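Side-chain contacts in L-asparaginase 1 (Escherichia coli, PDB 6NXC), which hydrolyses L-asparagine to L-aspartate and ammonium as a homotetrameric cytoplasmic enzyme that a second, allosteric molecule of asparagine activates: residues A272-L277 with G306-H311; Q278-S281 with V286-N289. The protein carries 1 engineered substitution. All coordinates share one frame; numbering follows the deposited sequence.

Interaction 1. Residues A272-L277 with G306-H311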
ATOM      1  N   ALA B 272     -39.547  12.252   7.857  1.00 40.52           N
ATOM      2  CA  ALA B 272     -39.485  13.620   7.281  1.00 44.70           C
ATOM      3  C   ALA B 272     -38.414  13.651   6.192  1.00 44.70           C
ATOM      4  O   ALA B 272     -38.548  14.398   5.180  1.00 36.59           O
ATOM      5  CB  ALA B 272     -39.208  14.694   8.313  1.00 50.81           C
ATOM      6  N   PHE B 273     -37.346  12.907   6.441  1.00 42.76           N
ATOM      7  CA  PHE B 273     -36.127  12.919   5.606  1.00 45.37           C
ATOM      8  C   PHE B 273     -36.502  12.302   4.263  1.00 28.59           C
ATOM      9  O   PHE B 273     -36.308  13.028   3.248  1.00 39.35           O
ATOM     10  CB  PHE B 273     -34.990  12.183   6.321  1.00 47.83           C
ATOM     11  CG  PHE B 273     -33.673  12.497   5.692  1.00 52.71           C
ATOM     12  CD1 PHE B 273     -32.991  13.644   6.048  1.00 54.92           C
ATOM     13  CD2 PHE B 273     -33.191  11.706   4.660  1.00 61.20           C
ATOM     14  CE1 PHE B 273     -31.810  13.970   5.403  1.00 64.56           C
ATOM     15  CE2 PHE B 273     -32.013  12.035   4.014  1.00 56.66           C
ATOM     16  CZ  PHE B 273     -31.321  13.159   4.393  1.00 60.99           C
ATOM     17  N   LEU B 274     -37.077  11.098   4.296  1.00 33.74           N
ATOM     18  CA  LEU B 274     -37.542  10.277   3.154  1.00 36.44           C
ATOM     19  C   LEU B 274     -38.644  11.021   2.401  1.00 41.83           C
ATOM     20  O   LEU B 274     -38.666  10.984   1.140  1.00 33.94           O
ATOM     21  CB  LEU B 274     -38.005   8.887   3.596  1.00 38.76           C
ATOM     22  CG  LEU B 274     -36.890   7.916   4.022  1.00 52.10           C
ATOM     23  CD1 LEU B 274     -37.438   6.650   4.699  1.00 46.02           C
ATOM     24  CD2 LEU B 274     -36.024   7.540   2.815  1.00 49.01           C
ATOM     25  N   GLN B 275     -39.540  11.664   3.137  1.00 36.25           N
ATOM     26  CA  GLN B 275     -40.612  12.484   2.533  1.00 39.12           C
ATOM     27  C   GLN B 275     -39.999  13.683   1.799  1.00 27.27           C
ATOM     28  O   GLN B 275     -40.456  13.877   0.671  1.00 30.26           O
ATOM     29  CB  GLN B 275     -41.655  12.909   3.588  1.00 38.47           C
ATOM     30  CG  GLN B 275     -42.676  11.821   3.902  1.00 49.98           C
ATOM     31  CD  GLN B 275     -43.734  12.385   4.821  1.00 51.94           C
ATOM     32  OE1 GLN B 275     -43.493  12.600   5.998  1.00 53.04           O
ATOM     33  NE2 GLN B 275     -44.900  12.673   4.276  1.00 49.19           N
ATOM     34  N   GLU B 276     -39.026  14.428   2.370  1.00 35.19           N
ATOM     35  CA  GLU B 276     -38.370  15.598   1.704  1.00 30.35           C
ATOM     36  C   GLU B 276     -37.672  15.062   0.445  1.00 35.46           C
ATOM     37  O   GLU B 276     -37.696  15.739  -0.644  1.00 30.21           O
ATOM     38  CB  GLU B 276     -37.344  16.387   2.548  1.00 34.77           C
ATOM     39  CG  GLU B 276     -37.882  17.256   3.668  1.00 37.55           C
ATOM     40  CD  GLU B 276     -39.096  18.093   3.275  1.00 54.46           C
ATOM     41  OE1 GLU B 276     -39.019  18.816   2.213  1.00 52.57           O
ATOM     42  OE2 GLU B 276     -40.141  17.986   3.996  1.00 58.36           O
ATOM     43  N   LEU B 277     -37.069  13.885   0.531  1.00 31.51           N
ATOM     44  CA  LEU B 277     -36.376  13.328  -0.683  1.00 32.70           C
ATOM     45  C   LEU B 277     -37.377  12.951  -1.747  1.00 28.87           C
ATOM     46  O   LEU B 277     -37.125  13.177  -2.957  1.00 29.96           O
ATOM     47  CB  LEU B 277     -35.512  12.097  -0.353  1.00 31.06           C
ATOM     48  CG  LEU B 277     -34.274  12.466   0.439  1.00 40.66           C
ATOM     49  CD1 LEU B 277     -33.609  11.219   0.974  1.00 41.14           C
ATOM     50  CD2 LEU B 277     -33.349  13.287  -0.453  1.00 40.14           C
ATOM     51  N   GLY B 306     -37.208  -3.228   3.252  1.00 67.04           N
ATOM     52  CA  GLY B 306     -37.616  -2.752   1.918  1.00 63.01           C
ATOM     53  C   GLY B 306     -36.417  -2.278   1.118  1.00 62.77           C
ATOM     54  O   GLY B 306     -35.354  -2.934   1.173  1.00 65.77           O
ATOM     55  N   ASN B 307     -36.602  -1.187   0.377  1.00 56.71           N
ATOM     56  CA  ASN B 307     -35.520  -0.394  -0.265  1.00 57.57           C
ATOM     57  C   ASN B 307     -36.011   1.062  -0.244  1.00 49.69           C
ATOM     58  O   ASN B 307     -36.573   1.497  -1.259  1.00 45.45           O
ATOM     59  CB  ASN B 307     -35.162  -0.951  -1.653  1.00 53.37           C
ATOM     60  N   ALA B 308     -35.813   1.762   0.878  1.00 40.51           N
ATOM     61  CA  ALA B 308     -36.530   3.009   1.255  1.00 43.07           C
ATOM     62  C   ALA B 308     -36.089   4.161   0.338  1.00 34.25           C
ATOM     63  O   ALA B 308     -36.951   5.008  -0.041  1.00 32.07           O
ATOM     64  CB  ALA B 308     -36.240   3.390   2.682  1.00 41.56           C
ATOM     65  N   LEU B 309     -34.789   4.278   0.116  1.00 31.41           N
ATOM     66  CA  LEU B 309     -34.241   5.418  -0.677  1.00 35.31           C
ATOM     67  C   LEU B 309     -34.697   5.219  -2.108  1.00 29.68           C
ATOM     68  O   LEU B 309     -35.161   6.179  -2.719  1.00 29.95           O
ATOM     69  CB  LEU B 309     -32.724   5.509  -0.577  1.00 35.92           C
ATOM     70  CG  LEU B 309     -32.185   6.070   0.735  1.00 36.81           C
ATOM     71  CD1 LEU B 309     -30.678   5.847   0.771  1.00 37.04           C
ATOM     72  CD2 LEU B 309     -32.488   7.577   0.902  1.00 37.99           C
ATOM     73  N   ALA B 310     -34.594   3.996  -2.625  1.00 31.31           N
ATOM     74  CA  ALA B 310     -35.053   3.669  -3.986  1.00 37.54           C
ATOM     75  C   ALA B 310     -36.566   3.937  -4.109  1.00 39.27           C
ATOM     76  O   ALA B 310     -36.997   4.495  -5.158  1.00 36.19           O
ATOM     77  CB  ALA B 310     -34.658   2.258  -4.364  1.00 38.46           C
ATOM     78  N   HIS B 311     -37.367   3.665  -3.066  1.00 36.81           N
ATOM     79  CA  HIS B 311     -38.830   3.916  -3.165  1.00 41.03           C
ATOM     80  C   HIS B 311     -39.093   5.434  -3.099  1.00 40.38           C
ATOM     81  O   HIS B 311     -40.127   5.861  -3.669  1.00 41.91           O
ATOM     82  CB  HIS B 311     -39.626   2.998  -2.222  1.00 50.88           C
ATOM     83  CG  HIS B 311     -39.649   1.581  -2.716  1.00 60.42           C
ATOM     84  ND1 HIS B 311     -39.145   0.515  -1.974  1.00 64.30           N
ATOM     85  CD2 HIS B 311     -40.033   1.057  -3.908  1.00 71.29           C
ATOM     86  CE1 HIS B 311     -39.249  -0.599  -2.674  1.00 65.89           C
ATOM     87  NE2 HIS B 311     -39.782  -0.294  -3.865  1.00 73.18           N
TER
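L274 and L309 mark the closest backbone approach of the two segments, with 7.0 Å between their CA atoms, as the single turn 308-311 lies beside the first half of helix 271-282. Three leucines and one alanine make the contact, and no hydrogen bond passes between the segments. L274 is directed toward the short helix from its CA and reaches it with both branches of its fork. CD1 of L274 lies 4.0 Å from CB of A308. CD2 of L274 sits 3.9 Å from the carbonyl O of A308. The same CD2 of L274 is 4.0 Å from CD2 of L309; these two side chains cross at about a right angle and touch through one methyl of each. One turn further along, L277 brings CD1 to 3.8 Å from the same CD2 of L309, which thereby rests against two leucines spaced i, i+3 on one helical face. The contact belongs to the C-terminal domain of the asparaginase fold, where helix 271-282 covers a parallel four-stranded sheet; L277 and L309 also lie against that sheet. In L309, CG stands beside the backbone N and anti to the carbonyl carbon (chi1 -76°), and this setting carries CD2 over to the long helix although CB does not aim there. L309 and L277 are buried, with M300 and V314 further neighbours of L309, whereas L274 and A308 remain partly exposed. The turn 308-311 begins after N307, whose carbonyl O accepts a hydrogen bond from H311 N at 2.9 Å.

Interaction 2. Residues Q278-S281 with V286-N289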
ATOM      1  N   GLN B 278     -38.440  12.280  -1.353  1.00 26.00           N
ATOM      2  CA  GLN B 278     -39.491  11.908  -2.295  1.00 32.75           C
ATOM      3  C   GLN B 278     -40.134  13.179  -2.889  1.00 30.86           C
ATOM      4  O   GLN B 278     -40.481  13.137  -4.037  1.00 28.76           O
ATOM      5  CB  GLN B 278     -40.503  11.042  -1.560  1.00 41.44           C
ATOM      6  CG  GLN B 278     -41.749  10.769  -2.386  1.00 47.80           C
ATOM      7  CD  GLN B 278     -41.844   9.310  -2.719  1.00 60.84           C
ATOM      8  OE1 GLN B 278     -42.447   8.530  -1.968  1.00 70.65           O
ATOM      9  NE2 GLN B 278     -41.191   8.941  -3.812  1.00 50.24           N
ATOM     10  N   GLU B 279     -40.304  14.240  -2.094  1.00 30.41           N
ATOM     11  CA  GLU B 279     -40.859  15.537  -2.598  1.00 37.58           C
ATOM     12  C   GLU B 279     -39.910  16.008  -3.718  1.00 30.03           C
ATOM     13  O   GLU B 279     -40.353  16.561  -4.715  1.00 29.83           O
ATOM     14  CB  GLU B 279     -40.960  16.544  -1.446  1.00 39.68           C
ATOM     15  CG  GLU B 279     -41.513  17.904  -1.890  1.00 52.58           C
ATOM     16  CD  GLU B 279     -41.573  19.041  -0.873  1.00 59.83           C
ATOM     17  OE1 GLU B 279     -41.599  18.768   0.359  1.00 71.15           O
ATOM     18  OE2 GLU B 279     -41.623  20.222  -1.322  1.00 83.29           O
ATOM     19  N   ALA B 280     -38.606  15.875  -3.513  1.00 27.22           N
ATOM     20  CA  ALA B 280     -37.636  16.462  -4.460  1.00 25.38           C
ATOM     21  C   ALA B 280     -37.792  15.722  -5.771  1.00 22.39           C
ATOM     22  O   ALA B 280     -37.901  16.352  -6.854  1.00 28.14           O
ATOM     23  CB  ALA B 280     -36.254  16.428  -3.821  1.00 32.02           C
ATOM     24  N   SER B 281     -37.864  14.381  -5.772  1.00 22.78           N
ATOM     25  CA  SER B 281     -37.939  13.618  -7.010  1.00 23.33           C
ATOM     26  C   SER B 281     -39.305  13.855  -7.690  1.00 34.96           C
ATOM     27  O   SER B 281     -39.353  13.959  -8.948  1.00 32.48           O
ATOM     28  CB  SER B 281     -37.589  12.197  -6.779  1.00 36.35           C
ATOM     29  OG  SER B 281     -36.147  12.102  -6.512  1.00 30.97           O
ATOM     30  N   VAL B 286     -33.226  15.472  -9.830  1.00 21.79           N
ATOM     31  CA  VAL B 286     -32.462  14.204  -9.941  1.00 18.84           C
ATOM     32  C   VAL B 286     -31.693  14.022  -8.640  1.00 19.00           C
ATOM     33  O   VAL B 286     -30.800  14.832  -8.344  1.00 19.05           O
ATOM     34  CB  VAL B 286     -31.533  14.216 -11.160  1.00 25.30           C
ATOM     35  CG1 VAL B 286     -30.667  12.955 -11.142  1.00 23.10           C
ATOM     36  CG2 VAL B 286     -32.351  14.382 -12.450  1.00 24.86           C
ATOM     37  N   VAL B 287     -32.050  13.027  -7.853  1.00 19.19           N
ATOM     38  CA  VAL B 287     -31.343  12.749  -6.580  1.00 20.48           C
ATOM     39  C   VAL B 287     -30.478  11.489  -6.767  1.00 20.13           C
ATOM     40  O   VAL B 287     -31.030  10.407  -7.067  1.00 20.54           O
ATOM     41  CB  VAL B 287     -32.308  12.621  -5.395  1.00 18.51           C
ATOM     42  CG1 VAL B 287     -31.592  12.420  -4.106  1.00 20.34           C
ATOM     43  CG2 VAL B 287     -33.184  13.816  -5.349  1.00 22.82           C
ATOM     44  N   VAL B 288     -29.162  11.638  -6.627  1.00 19.10           N
ATOM     45  CA  VAL B 288     -28.151  10.564  -6.827  1.00 17.22           C
ATOM     46  C   VAL B 288     -27.506  10.205  -5.485  1.00 14.84           C
ATOM     47  O   VAL B 288     -26.968  11.069  -4.849  1.00 17.93           O
ATOM     48  CB  VAL B 288     -27.138  10.970  -7.897  1.00 19.25           C
ATOM     49  CG1 VAL B 288     -26.256   9.803  -8.244  1.00 20.43           C
ATOM     50  CG2 VAL B 288     -27.853  11.397  -9.139  1.00 22.02           C
ATOM     51  N   ASN B 289     -27.477   8.916  -5.181  1.00 16.80           N
ATOM     52  CA  ASN B 289     -26.885   8.374  -3.950  1.00 17.46           C
ATOM     53  C   ASN B 289     -25.451   7.908  -4.275  1.00 17.38           C
ATOM     54  O   ASN B 289     -25.314   6.985  -5.062  1.00 16.12           O
ATOM     55  CB  ASN B 289     -27.715   7.192  -3.444  1.00 17.12           C
ATOM     56  CG  ASN B 289     -27.334   6.795  -2.021  1.00 17.98           C
ATOM     57  OD1 ASN B 289     -26.766   7.610  -1.304  1.00 22.59           O
ATOM     58  ND2 ASN B 289     -27.866   5.671  -1.590  1.00 20.46           N
TER
HETATM   59  O   HOH W   1     -34.273  11.225  -8.503  1.00 22.52           O
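The beta-alpha-beta unit of strand 256-261, helix 271-282 and strand 286-291 places the end of its helix against the start of its last strand in this contact. S281 and V286 have the nearest CA atoms, 6.2 Å apart, but V287 provides the strand's side-chain contacts because it projects toward the helix, while V286 points away. The touching branch is CG2 of V287, which meets OG of S281 at 3.6 Å and CB of A280 at a looser 4.3 Å. With CG1 anti to its backbone N (chi1 -177°), V287 keeps CG2 beside that N, on the way to the helix terminus. Its other neighbours include L257 and L259 on the adjacent strand, and A280 is likewise buried, packing on L250 of helix 243-250 and on I285. S281 carries its OG beside the backbone N (chi1 -71°), where it forms a 2.9 Å hydrogen bond with a water. The same water accepts a hydrogen bond from V287 N, with 2.9 Å between that nitrogen and the water oxygen. V287 thus meets S281 twice, by its methyl against OG and by its N-H through the water, while its apolar contact is with A280. Backbone bonding of V287 with I315 continues the parallel sheet, and S281 O is hydrogen-bonded to R343. Since no direct hydrogen bond joins the two segments, the water spans a distance the serine hydroxyl does not cover itself, supplying an acceptor for a strand N-H and a polar partner for OG beside the V287 methyl.

How the interactions relate
Interactions 1 and 2 have their centres about 9 Å apart and divide helix 271-282 between them: its first half packs on the turn 308-311, its second on strand 286-291. In chain order come helix, strand and turn, so the short helix-to-strand contact of interaction 2 falls within the longer span of interaction 1. The two also touch directly, through a probable hydrogen bond from Q278 NE2 to H311 O and through packing of L309 on N289 and L277 on V287. All four segments belong to the C-terminal domain. Strand 286-291 ends at T291, a residue of the allosteric asparagine site, so the strand leads to that site at its C-terminal end.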